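Local coordinates for protein aminoglycoside N(3)-acetyltransferase, AAC(3)-IVa (Escherichia coli, PDB 6MN3) that transfers an acetyl group from acetyl-CoA to the 3-amino group of 2-deoxystreptamine aminoglycosides, probably conferring resistance to gentamicin, tobramycin and apramycin, at residues W7-V21 / K209-I221. Sequence-based numbering, arbitrary orientation.
Sequences WRKAELIGQLLNLGV and KEGPVGHAFARLI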
loop_
_atom_site.group_PDB
_atom_site.type_symbol
_atom_site.label_atom_id
_atom_site.label_comp_id
_atom_site.label_asym_id
_atom_site.label_seq_id
_atom_site.Cartn_x
_atom_site.Cartn_y
_atom_site.Cartn_z
ATOM N N TRP A 7 20.551 12.820 -1.436
ATOM C CA TRP A 7 19.507 13.828 -1.557
ATOM C C TRP A 7 19.200 14.474 -0.212
ATOM O O TRP A 7 19.067 13.792 0.807
ATOM C CB TRP A 7 18.238 13.207 -2.136
ATOM C CG TRP A 7 18.381 12.805 -3.563
ATOM C CD1 TRP A 7 18.817 11.603 -4.036
ATOM C CD2 TRP A 7 18.088 13.607 -4.714
ATOM N NE1 TRP A 7 18.812 11.606 -5.408
ATOM C CE2 TRP A 7 18.370 12.824 -5.849
ATOM C CE3 TRP A 7 17.615 14.907 -4.893
ATOM C CZ2 TRP A 7 18.194 13.299 -7.143
ATOM C CZ3 TRP A 7 17.441 15.377 -6.179
ATOM C CH2 TRP A 7 17.729 14.577 -7.286
ATOM N N ARG A 8 19.084 15.798 -0.217
ATOM C CA ARG A 8 18.734 16.533 0.986
ATOM C C ARG A 8 17.229 16.472 1.231
ATOM O O ARG A 8 16.432 16.247 0.316
ATOM C CB ARG A 8 19.189 17.987 0.878
ATOM C CG ARG A 8 20.656 18.156 0.536
ATOM C CD ARG A 8 21.527 18.007 1.766
ATOM N NE ARG A 8 22.948 18.054 1.435
ATOM C CZ ARG A 8 23.680 19.164 1.436
ATOM N NH1 ARG A 8 23.127 20.326 1.754
ATOM N NH2 ARG A 8 24.967 19.111 1.122
ATOM N N LYS A 9 16.847 16.683 2.492
ATOM C CA LYS A 9 15.438 16.609 2.868
ATOM C C LYS A 9 14.602 17.628 2.100
ATOM O O LYS A 9 13.534 17.297 1.571
ATOM C CB LYS A 9 15.287 16.818 4.374
ATOM C CG LYS A 9 15.330 15.534 5.184
ATOM C CD LYS A 9 16.330 15.629 6.323
ATOM C CE LYS A 9 16.029 16.811 7.235
ATOM N NZ LYS A 9 17.006 16.916 8.354
ATOM N N ALA A 10 15.075 18.876 2.024
ATOM C CA ALA A 10 14.328 19.905 1.308
ATOM C C ALA A 10 14.212 19.588 -0.178
ATOM O O ALA A 10 13.212 19.944 -0.809
ATOM C CB ALA A 10 14.981 21.270 1.517
ATOM N N GLU A 11 15.215 18.923 -0.756
ATOM C CA GLU A 11 15.110 18.519 -2.155
ATOM C C GLU A 11 14.014 17.480 -2.344
ATOM O O GLU A 11 13.262 17.533 -3.324
ATOM C CB GLU A 11 16.448 17.974 -2.649
ATOM C CG GLU A 11 17.574 18.984 -2.654
ATOM C CD GLU A 11 18.854 18.406 -3.217
ATOM O OE1 GLU A 11 19.597 17.754 -2.457
ATOM O OE2 GLU A 11 19.111 18.595 -4.424
ATOM N N LEU A 12 13.909 16.528 -1.414
ATOM C CA LEU A 12 12.881 15.499 -1.522
ATOM C C LEU A 12 11.484 16.102 -1.430
ATOM O O LEU A 12 10.559 15.646 -2.111
ATOM C CB LEU A 12 13.086 14.441 -0.438
ATOM C CG LEU A 12 14.412 13.679 -0.475
ATOM C CD1 LEU A 12 14.685 12.986 0.857
ATOM C CD2 LEU A 12 14.423 12.676 -1.616
ATOM N N ILE A 13 11.312 17.128 -0.593
ATOM C CA ILE A 13 10.019 17.804 -0.509
ATOM C C ILE A 13 9.666 18.429 -1.850
ATOM O O ILE A 13 8.523 18.338 -2.313
ATOM C CB ILE A 13 10.025 18.856 0.620
ATOM C CG1 ILE A 13 10.429 18.225 1.953
ATOM C CG2 ILE A 13 8.658 19.503 0.759
ATOM C CD1 ILE A 13 10.767 19.247 3.024
ATOM N N GLY A 14 10.644 19.067 -2.500
ATOM C CA GLY A 14 10.384 19.672 -3.796
ATOM C C GLY A 14 10.007 18.650 -4.849
ATOM O O GLY A 14 9.092 18.874 -5.646
ATOM N N GLN A 15 10.701 17.510 -4.863
ATOM C CA GLN A 15 10.347 16.442 -5.791
ATOM C C GLN A 15 8.935 15.935 -5.527
ATOM O O GLN A 15 8.171 15.687 -6.466
ATOM C CB GLN A 15 11.352 15.297 -5.682
ATOM C CG GLN A 15 12.736 15.605 -6.230
ATOM C CD GLN A 15 13.696 14.452 -6.022
ATOM O OE1 GLN A 15 13.729 13.847 -4.950
ATOM N NE2 GLN A 15 14.476 14.134 -7.049
ATOM N N LEU A 16 8.571 15.784 -4.251
ATOM C CA LEU A 16 7.242 15.290 -3.910
ATOM C C LEU A 16 6.158 16.275 -4.331
ATOM O O LEU A 16 5.083 15.868 -4.788
ATOM C CB LEU A 16 7.163 15.007 -2.413
ATOM C CG LEU A 16 7.879 13.729 -1.975
ATOM C CD1 LEU A 16 8.278 13.800 -0.511
ATOM C CD2 LEU A 16 6.986 12.530 -2.240
ATOM N N LEU A 17 6.421 17.575 -4.188
ATOM C CA LEU A 17 5.455 18.568 -4.644
ATOM C C LEU A 17 5.389 18.607 -6.165
ATOM O O LEU A 17 4.299 18.696 -6.740
ATOM C CB LEU A 17 5.810 19.944 -4.079
ATOM C CG LEU A 17 5.595 20.107 -2.572
ATOM C CD1 LEU A 17 6.208 21.405 -2.074
ATOM C CD2 LEU A 17 4.116 20.044 -2.229
ATOM N N ASN A 18 6.545 18.540 -6.832
ATOM C CA ASN A 18 6.556 18.489 -8.290
ATOM C C ASN A 18 5.870 17.231 -8.805
ATOM O O ASN A 18 5.229 17.260 -9.862
ATOM C CB ASN A 18 7.991 18.550 -8.811
ATOM C CG ASN A 18 8.583 19.931 -8.714
ATOM O OD1 ASN A 18 7.871 20.931 -8.809
ATOM N ND2 ASN A 18 9.896 20.000 -8.527
ATOM N N LEU A 19 6.003 16.120 -8.079
ATOM C CA LEU A 19 5.305 14.900 -8.464
ATOM C C LEU A 19 3.794 15.090 -8.400
ATOM O O LEU A 19 3.056 14.540 -9.224
ATOM C CB LEU A 19 5.748 13.749 -7.566
ATOM C CG LEU A 19 5.284 12.353 -7.965
ATOM C CD1 LEU A 19 5.770 12.019 -9.366
ATOM C CD2 LEU A 19 5.793 11.347 -6.958
ATOM N N GLY A 20 3.315 15.867 -7.429
ATOM C CA GLY A 20 1.905 16.199 -7.360
ATOM C C GLY A 20 1.242 15.897 -6.032
ATOM O O GLY A 20 0.013 15.929 -5.932
ATOM N N VAL A 21 2.041 15.585 -5.008
ATOM C CA VAL A 21 1.489 15.313 -3.684
ATOM C C VAL A 21 0.696 16.521 -3.206
ATOM O O VAL A 21 1.143 17.668 -3.331
ATOM C CB VAL A 21 2.613 14.949 -2.703
ATOM C CG1 VAL A 21 2.075 14.840 -1.285
ATOM C CG2 VAL A 21 3.271 13.648 -3.118
ATOM N N LYS A 209 0.750 10.238 -12.291
ATOM C CA LYS A 209 1.872 11.161 -12.352
ATOM C C LYS A 209 3.165 10.407 -12.076
ATOM O O LYS A 209 3.219 9.541 -11.198
ATOM C CB LYS A 209 1.694 12.296 -11.344
ATOM C CG LYS A 209 0.956 13.498 -11.906
ATOM C CD LYS A 209 -0.081 14.021 -10.933
ATOM C CE LYS A 209 -0.882 15.154 -11.553
ATOM N NZ LYS A 209 -1.918 15.681 -10.622
ATOM N N GLU A 210 4.202 10.728 -12.839
ATOM C CA GLU A 210 5.475 10.030 -12.745
ATOM C C GLU A 210 6.603 11.039 -12.617
ATOM O O GLU A 210 6.554 12.122 -13.208
ATOM C CB GLU A 210 5.715 9.134 -13.965
ATOM C CG GLU A 210 4.656 8.068 -14.171
ATOM C CD GLU A 210 4.921 7.219 -15.398
ATOM O OE1 GLU A 210 5.837 7.561 -16.174
ATOM O OE2 GLU A 210 4.215 6.206 -15.583
ATOM N N GLY A 211 7.617 10.673 -11.843
ATOM C CA GLY A 211 8.759 11.522 -11.626
ATOM C C GLY A 211 9.710 10.925 -10.614
ATOM O O GLY A 211 9.473 9.846 -10.061
ATOM N N PRO A 212 10.816 11.618 -10.352
ATOM C CA PRO A 212 11.796 11.110 -9.390
ATOM C C PRO A 212 11.532 11.582 -7.969
ATOM O O PRO A 212 11.118 12.716 -7.721
ATOM C CB PRO A 212 13.112 11.691 -9.921
ATOM C CG PRO A 212 12.707 13.004 -10.510
ATOM C CD PRO A 212 11.294 12.832 -11.039
ATOM N N VAL A 213 11.772 10.678 -7.024
ATOM C CA VAL A 213 11.856 11.001 -5.605
ATOM C C VAL A 213 13.136 10.349 -5.105
ATOM O O VAL A 213 13.228 9.118 -5.053
ATOM C CB VAL A 213 10.640 10.511 -4.810
ATOM C CG1 VAL A 213 10.884 10.676 -3.319
ATOM C CG2 VAL A 213 9.389 11.263 -5.233
ATOM N N GLY A 214 14.120 11.162 -4.750
ATOM C CA GLY A 214 15.438 10.612 -4.491
ATOM C C GLY A 214 15.983 10.036 -5.780
ATOM O O GLY A 214 15.958 10.686 -6.830
ATOM N N HIS A 215 16.469 8.802 -5.719
ATOM C CA HIS A 215 16.887 8.090 -6.919
ATOM C C HIS A 215 15.781 7.219 -7.497
ATOM O O HIS A 215 15.997 6.564 -8.520
ATOM C CB HIS A 215 18.118 7.229 -6.621
ATOM C CG HIS A 215 19.306 8.013 -6.162
ATOM N ND1 HIS A 215 20.327 8.382 -7.010
ATOM C CD2 HIS A 215 19.631 8.505 -4.943
ATOM C CE1 HIS A 215 21.233 9.064 -6.332
ATOM N NE2 HIS A 215 20.835 9.153 -5.076
ATOM N N ALA A 216 14.604 7.213 -6.882
ATOM C CA ALA A 216 13.567 6.248 -7.211
ATOM C C ALA A 216 12.630 6.771 -8.288
ATOM O O ALA A 216 12.312 7.964 -8.334
ATOM C CB ALA A 216 12.757 5.888 -5.966
ATOM N N PHE A 217 12.203 5.865 -9.162
ATOM C CA PHE A 217 11.057 6.112 -10.025
ATOM C C PHE A 217 9.794 6.095 -9.170
ATOM O O PHE A 217 9.472 5.077 -8.548
ATOM C CB PHE A 217 11.004 5.046 -11.120
ATOM C CG PHE A 217 9.844 5.188 -12.064
ATOM C CD1 PHE A 217 8.881 4.196 -12.153
ATOM C CD2 PHE A 217 9.726 6.302 -12.879
ATOM C CE1 PHE A 217 7.814 4.319 -13.025
ATOM C CE2 PHE A 217 8.662 6.429 -13.755
ATOM C CZ PHE A 217 7.706 5.436 -13.826
ATOM N N ALA A 218 9.092 7.221 -9.112
ATOM C CA ALA A 218 7.919 7.360 -8.261
ATOM C C ALA A 218 6.665 7.506 -9.107
ATOM O O ALA A 218 6.679 8.168 -10.149
ATOM C CB ALA A 218 8.054 8.562 -7.324
ATOM N N ARG A 219 5.580 6.885 -8.651
ATOM C CA ARG A 219 4.294 6.952 -9.326
ATOM C C ARG A 219 3.240 7.397 -8.329
ATOM O O ARG A 219 3.192 6.889 -7.204
ATOM C CB ARG A 219 3.919 5.601 -9.941
ATOM C CG ARG A 219 4.547 5.373 -11.303
ATOM C CD ARG A 219 4.414 3.933 -11.749
ATOM N NE ARG A 219 5.406 3.071 -11.121
ATOM C CZ ARG A 219 5.840 1.930 -11.647
ATOM N NH1 ARG A 219 5.373 1.517 -12.816
ATOM N NH2 ARG A 219 6.746 1.207 -11.005
ATOM N N LEU A 220 2.402 8.347 -8.740
ATOM C CA LEU A 220 1.401 8.945 -7.866
ATOM C C LEU A 220 0.051 8.913 -8.565
ATOM O O LEU A 220 -0.103 9.489 -9.647
ATOM C CB LEU A 220 1.788 10.378 -7.501
ATOM C CG LEU A 220 0.786 11.154 -6.648
ATOM C CD1 LEU A 220 0.680 10.549 -5.259
ATOM C CD2 LEU A 220 1.196 12.608 -6.579
ATOM N N ILE A 221 -0.921 8.239 -7.950
ATOM C CA ILE A 221 -2.255 8.067 -8.511
ATOM C C ILE A 221 -3.279 8.326 -7.417
ATOM O O ILE A 221 -3.088 7.916 -6.267
ATOM C CB ILE A 221 -2.465 6.652 -9.101
ATOM C CG1 ILE A 221 -1.223 6.167 -9.857
ATOM C CG2 ILE A 221 -3.682 6.629 -10.008
ATOM C CD1 ILE A 221 -0.337 5.234 -9.047
HETATM O O HOH W 1 9.430 14.577 -8.848
HETATM O O HOH W 2 -1.578 15.983 -8.222
#
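Trp-7 turns one indole edge onto the imidazole face of His-215, a T-shaped pair whose planes meet at 81° and whose ring centroids (five-membered ring of Trp-7) lie 4.4 Å apart. The same indole spreads a face over the turn: Gly-214 CA sits 3.6 Å from the centroid of its five-membered ring, nearly over the ring centre, a CH-pi contact. His-215 NE2 is hydrogen-bonded to the carbonyl of Tyr-5, which ties the imidazole to the N-terminal arm.

Gln-15 reaches the type II' turn of the hairpin from the helix. Its extended chain brings OE1 to Gly-214 N at 2.7 Å; the N-H...O angle of 165° makes the bond nearly straight, although the donor is tilted from the carbonyl plane. A water joins Gln-15 O to Pro-212 O.

Leu-19 points CG anti to its backbone N (chi1 -171°) and divides its methyls. CD1 presses on the backbone at Gly-211 N (3.4 Å), while CD2 meets Ala-218 CB at 3.6 Å and Val-213 CG2 at 4.0 Å. Leu-143 of strand 141-145 also touches Leu-19. At the Schellman motif that ends the helix, Leu-220 CD2 packs 3.3 Å from Gly-20 C.

Helix 9-19 thus runs antiparallel to edge strand 209-213, with its direct hydrogen bond and aromatic pair concentrated at the hairpin turn and mainly aliphatic, less directional packing toward the helix C-terminus.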